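PDB 3GAA: proteasome assembly chaperone family protein, which is of unknown function but belongs to the PAC2 family and is probably related to the chaperones that help assemble proteasomes. Local coordinates for residues V123-S128 against S201-I206; V139-E144 against A154-A159. One frame throughout, in Å; residues are numbered along the deposited sequence.

Contact 1: V123-S128 against S201-I206; sequences VIMEGS and SIIEAI
Met125 on strand 121-130 sends its side chain toward helix 196-210, into a hollow lined by Ile202, Ile203 and Ile206. Its CB is directed toward the helix; CG lies beside the backbone N (chi1 -77°), and a bend at chi3 turns CE toward Ile202 and Ile203. The CG2 branch of Ile202 is the bump on one flank, 3.6 Å from Met125 CE and 4.0 Å from Met125 CG, the two side chains passing at a slant. Ile206 crosses the methionine at about a right angle, although the exact placing of the methyl beside it is doubtful. Ile203 starts out directed away from the strand, yet its CD1 returns to within 4.0 Å of Met125 CE. This is helix-on-sheet packing of an alpha/beta fold: the helix runs nearly antiparallel to a central strand, the segment axes 9.5 Å apart at 152°. An unbranched, flexible thioether suits a hollow walled by stiff beta-branched isoleucines. Farther along the strand, Ile202 CD1 rests 3.5 Å from Glu126 O; the CB of Glu126 is directed away from the helix, and it is the carbonyl that meets Ile202. Ala43 of helix 39-51 touches both Met125 and Ile202.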
# COMPACT_ATOMS: atom_id res chain seq x y z
N VAL A 123 14.44 -14.15 30.45
CA VAL A 123 15.64 -14.82 30.90
C VAL A 123 16.00 -15.80 29.83
O VAL A 123 15.15 -16.55 29.40
CB VAL A 123 15.38 -15.58 32.18
CG1 VAL A 123 16.60 -16.20 32.65
CG2 VAL A 123 14.80 -14.66 33.22
N ILE A 124 17.25 -15.80 29.37
CA ILE A 124 17.66 -16.81 28.37
C ILE A 124 18.51 -17.90 29.01
O ILE A 124 19.53 -17.61 29.68
CB ILE A 124 18.40 -16.22 27.22
CG1 ILE A 124 17.50 -15.23 26.49
CG2 ILE A 124 18.80 -17.31 26.29
CD1 ILE A 124 18.21 -13.95 26.11
N MET A 125 18.07 -19.14 28.82
CA MET A 125 18.62 -20.28 29.54
C MET A 125 19.61 -20.96 28.69
O MET A 125 19.28 -21.33 27.59
CB MET A 125 17.54 -21.27 29.90
CG MET A 125 16.69 -20.82 31.11
SD MET A 125 15.03 -21.58 31.20
CE MET A 125 14.99 -21.83 32.91
N GLU A 126 20.84 -21.14 29.16
CA GLU A 126 21.75 -21.92 28.36
C GLU A 126 22.87 -22.64 29.07
O GLU A 126 23.17 -22.42 30.22
CB GLU A 126 22.25 -21.12 27.15
CG GLU A 126 22.88 -19.79 27.42
CD GLU A 126 22.89 -18.90 26.17
OE1 GLU A 126 23.89 -18.17 25.89
OE2 GLU A 126 21.86 -18.93 25.46
N GLY A 127 23.46 -23.57 28.33
CA GLY A 127 24.68 -24.26 28.73
C GLY A 127 25.89 -23.88 27.89
O GLY A 127 25.74 -23.40 26.76
N SER A 128 27.08 -24.06 28.45
CA SER A 128 28.35 -23.88 27.73
C SER A 128 29.06 -25.20 27.76
O SER A 128 28.97 -25.90 28.76
CB SER A 128 29.24 -22.79 28.36
OG SER A 128 29.40 -22.97 29.77
N SER A 201 21.04 -26.56 38.03
CA SER A 201 21.62 -25.27 38.39
C SER A 201 20.91 -24.05 37.82
O SER A 201 20.81 -22.99 38.52
CB SER A 201 23.00 -25.17 37.86
OG SER A 201 23.75 -26.24 38.37
N ILE A 202 20.50 -24.19 36.55
CA ILE A 202 19.80 -23.13 35.86
C ILE A 202 18.48 -22.92 36.56
O ILE A 202 18.09 -21.77 36.77
CB ILE A 202 19.57 -23.46 34.34
CG1 ILE A 202 20.39 -22.56 33.37
CG2 ILE A 202 18.12 -23.19 33.93
CD1 ILE A 202 21.87 -22.64 33.45
N ILE A 203 17.79 -24.01 36.93
CA ILE A 203 16.50 -23.91 37.64
C ILE A 203 16.67 -23.25 39.02
O ILE A 203 15.79 -22.56 39.53
CB ILE A 203 15.73 -25.29 37.80
CG1 ILE A 203 15.19 -25.82 36.47
CG2 ILE A 203 14.54 -25.11 38.66
CD1 ILE A 203 14.62 -24.77 35.63
N GLU A 204 17.80 -23.48 39.64
CA GLU A 204 18.02 -22.88 40.92
C GLU A 204 18.34 -21.42 40.76
O GLU A 204 17.93 -20.61 41.59
CB GLU A 204 19.18 -23.57 41.60
CG GLU A 204 18.87 -24.94 42.10
CD GLU A 204 19.90 -25.46 43.14
OE1 GLU A 204 20.78 -24.67 43.63
OE2 GLU A 204 19.80 -26.68 43.48
N ALA A 205 19.11 -21.09 39.72
CA ALA A 205 19.36 -19.68 39.31
C ALA A 205 18.01 -18.96 39.18
O ALA A 205 17.74 -17.97 39.85
CB ALA A 205 20.12 -19.62 37.99
N ILE A 206 17.12 -19.52 38.37
CA ILE A 206 15.85 -18.89 38.20
C ILE A 206 15.09 -18.71 39.52
O ILE A 206 14.49 -17.66 39.71
CB ILE A 206 15.03 -19.63 37.23
CG1 ILE A 206 15.62 -19.44 35.84
CG2 ILE A 206 13.60 -19.14 37.26
CD1 ILE A 206 14.96 -20.36 34.91

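Contact 2: V139-E144 against A154-A159; sequences VFAVAE and AGIQPA
Val139 O accepts the first of three backbone hydrogen bonds that pair these two short strands in parallel, from Gln157 N at 3.2 Å, with the donor in the carbonyl plane. Gln157 O then receives Ala141 N at 2.9 Å, and Ala141 O receives Ala159 N, also at 2.9 Å, from a donor standing 48° out of the carbonyl plane. Ala141 thus spends both its N-H and its carbonyl on this neighbour, whereas Phe140 and Val142 bond to strand 181-190. Pro158 CA makes a CA-H...O contact with Ala141 O at 3.4 Å; its N is turned away from strand 140-142, and the missing N-H costs this pairing nothing. Phe140 and Gln157 share a face, their side chains side by side with ring and amide planes 26° apart and Phe140 CE1 3.5 Å from Gln157 OE1. Ile156 CG2, anti to its backbone N, meets the small Ala141 CB at 3.7 Å. Helix 145-153 completes the beta-alpha-beta unit, closed by a Schellman motif in which Gly155 takes the positive phi (93°). The chemistry implies a pairing held by main-chain polar groups, with side chains supplying packing, in which an exposed glutamine can lie along a partly exposed phenylalanine.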
# COMPACT_ATOMS: atom_id res chain seq x y z
N VAL A 139 27.11 -21.11 38.19
CA VAL A 139 26.24 -20.47 37.22
C VAL A 139 26.81 -19.11 36.85
O VAL A 139 27.24 -18.37 37.70
CB VAL A 139 24.77 -20.35 37.69
CG1 VAL A 139 23.93 -19.66 36.62
CG2 VAL A 139 24.20 -21.68 37.91
N PHE A 140 26.77 -18.79 35.57
CA PHE A 140 27.13 -17.46 35.14
C PHE A 140 25.94 -16.76 34.65
O PHE A 140 24.93 -17.39 34.37
CB PHE A 140 28.19 -17.48 34.07
CG PHE A 140 29.38 -18.22 34.48
CD1 PHE A 140 30.34 -17.59 35.28
CD2 PHE A 140 29.49 -19.55 34.21
CE1 PHE A 140 31.48 -18.32 35.74
CE2 PHE A 140 30.62 -20.28 34.63
CZ PHE A 140 31.62 -19.67 35.40
N ALA A 141 26.09 -15.45 34.59
CA ALA A 141 25.07 -14.53 34.14
C ALA A 141 25.62 -13.49 33.16
O ALA A 141 26.71 -12.91 33.37
CB ALA A 141 24.49 -13.82 35.30
N VAL A 142 24.86 -13.21 32.10
CA VAL A 142 24.99 -11.93 31.46
C VAL A 142 23.75 -11.13 31.80
O VAL A 142 22.65 -11.56 31.54
CB VAL A 142 25.32 -12.02 29.97
CG1 VAL A 142 25.54 -13.48 29.51
CG2 VAL A 142 24.30 -11.25 29.18
N ALA A 143 23.95 -10.00 32.49
CA ALA A 143 22.89 -9.05 32.83
C ALA A 143 23.50 -7.65 32.90
O ALA A 143 24.68 -7.49 32.71
CB ALA A 143 22.23 -9.41 34.15
N GLU A 144 22.69 -6.63 33.17
CA GLU A 144 23.20 -5.29 33.41
C GLU A 144 23.72 -5.12 34.82
O GLU A 144 23.32 -5.85 35.72
CB GLU A 144 22.11 -4.28 33.17
CG GLU A 144 21.70 -4.26 31.70
CD GLU A 144 20.52 -3.33 31.43
OE1 GLU A 144 19.34 -3.72 31.74
OE2 GLU A 144 20.78 -2.22 30.91
N ALA A 154 24.57 -13.44 45.32
CA ALA A 154 23.87 -14.72 45.24
C ALA A 154 24.78 -15.87 44.84
O ALA A 154 24.32 -17.00 44.76
CB ALA A 154 22.73 -14.63 44.25
N GLY A 155 26.05 -15.58 44.57
CA GLY A 155 27.01 -16.61 44.12
C GLY A 155 27.13 -16.74 42.60
O GLY A 155 28.01 -17.43 42.12
N ILE A 156 26.25 -16.08 41.84
CA ILE A 156 26.27 -16.14 40.38
C ILE A 156 27.35 -15.18 39.89
O ILE A 156 27.33 -14.01 40.21
CB ILE A 156 24.91 -15.72 39.79
CG1 ILE A 156 23.74 -16.48 40.47
CG2 ILE A 156 24.89 -15.93 38.29
CD1 ILE A 156 22.33 -16.07 39.96
N GLN A 157 28.28 -15.68 39.11
CA GLN A 157 29.33 -14.83 38.58
C GLN A 157 29.07 -14.47 37.11
O GLN A 157 28.24 -15.10 36.43
CB GLN A 157 30.72 -15.45 38.77
CG GLN A 157 30.79 -16.99 39.16
CD GLN A 157 32.25 -17.54 39.22
OE1 GLN A 157 32.49 -18.74 39.09
NE2 GLN A 157 33.21 -16.64 39.41
N PRO A 158 29.75 -13.40 36.63
CA PRO A 158 29.54 -12.82 35.29
C PRO A 158 30.11 -13.69 34.25
O PRO A 158 31.24 -14.10 34.40
CB PRO A 158 30.35 -11.53 35.35
CG PRO A 158 30.31 -11.16 36.75
CD PRO A 158 30.45 -12.43 37.50
N ALA A 159 29.37 -14.00 33.21
CA ALA A 159 29.91 -14.89 32.16
C ALA A 159 31.18 -14.31 31.64
O ALA A 159 31.37 -13.12 31.66
CB ALA A 159 28.94 -15.05 31.06

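Both contacts belong to one mixed sheet, but at different depths. The centre of contact 1 lies about 9 Å from the chain centre and is buried, joining a central strand to the helix over it through apolar side chains; that of contact 2, about 17 Å out, is partly buried and pairs the last two strands of the sheet within this chain, chiefly through main-chain hydrogen bonds. Strand 181-190 separates strand 121-130 from strand 140-142. The contacts meet directly where Val139 CG2 lies 3.7 Å from Ser201 O. Helix 196-210 thus packs on the interior strand and on the residue leading into strand 140-142. Contact 2 also reaches outward: Val142 and Glu144 pack on Leu75 of the second subunit.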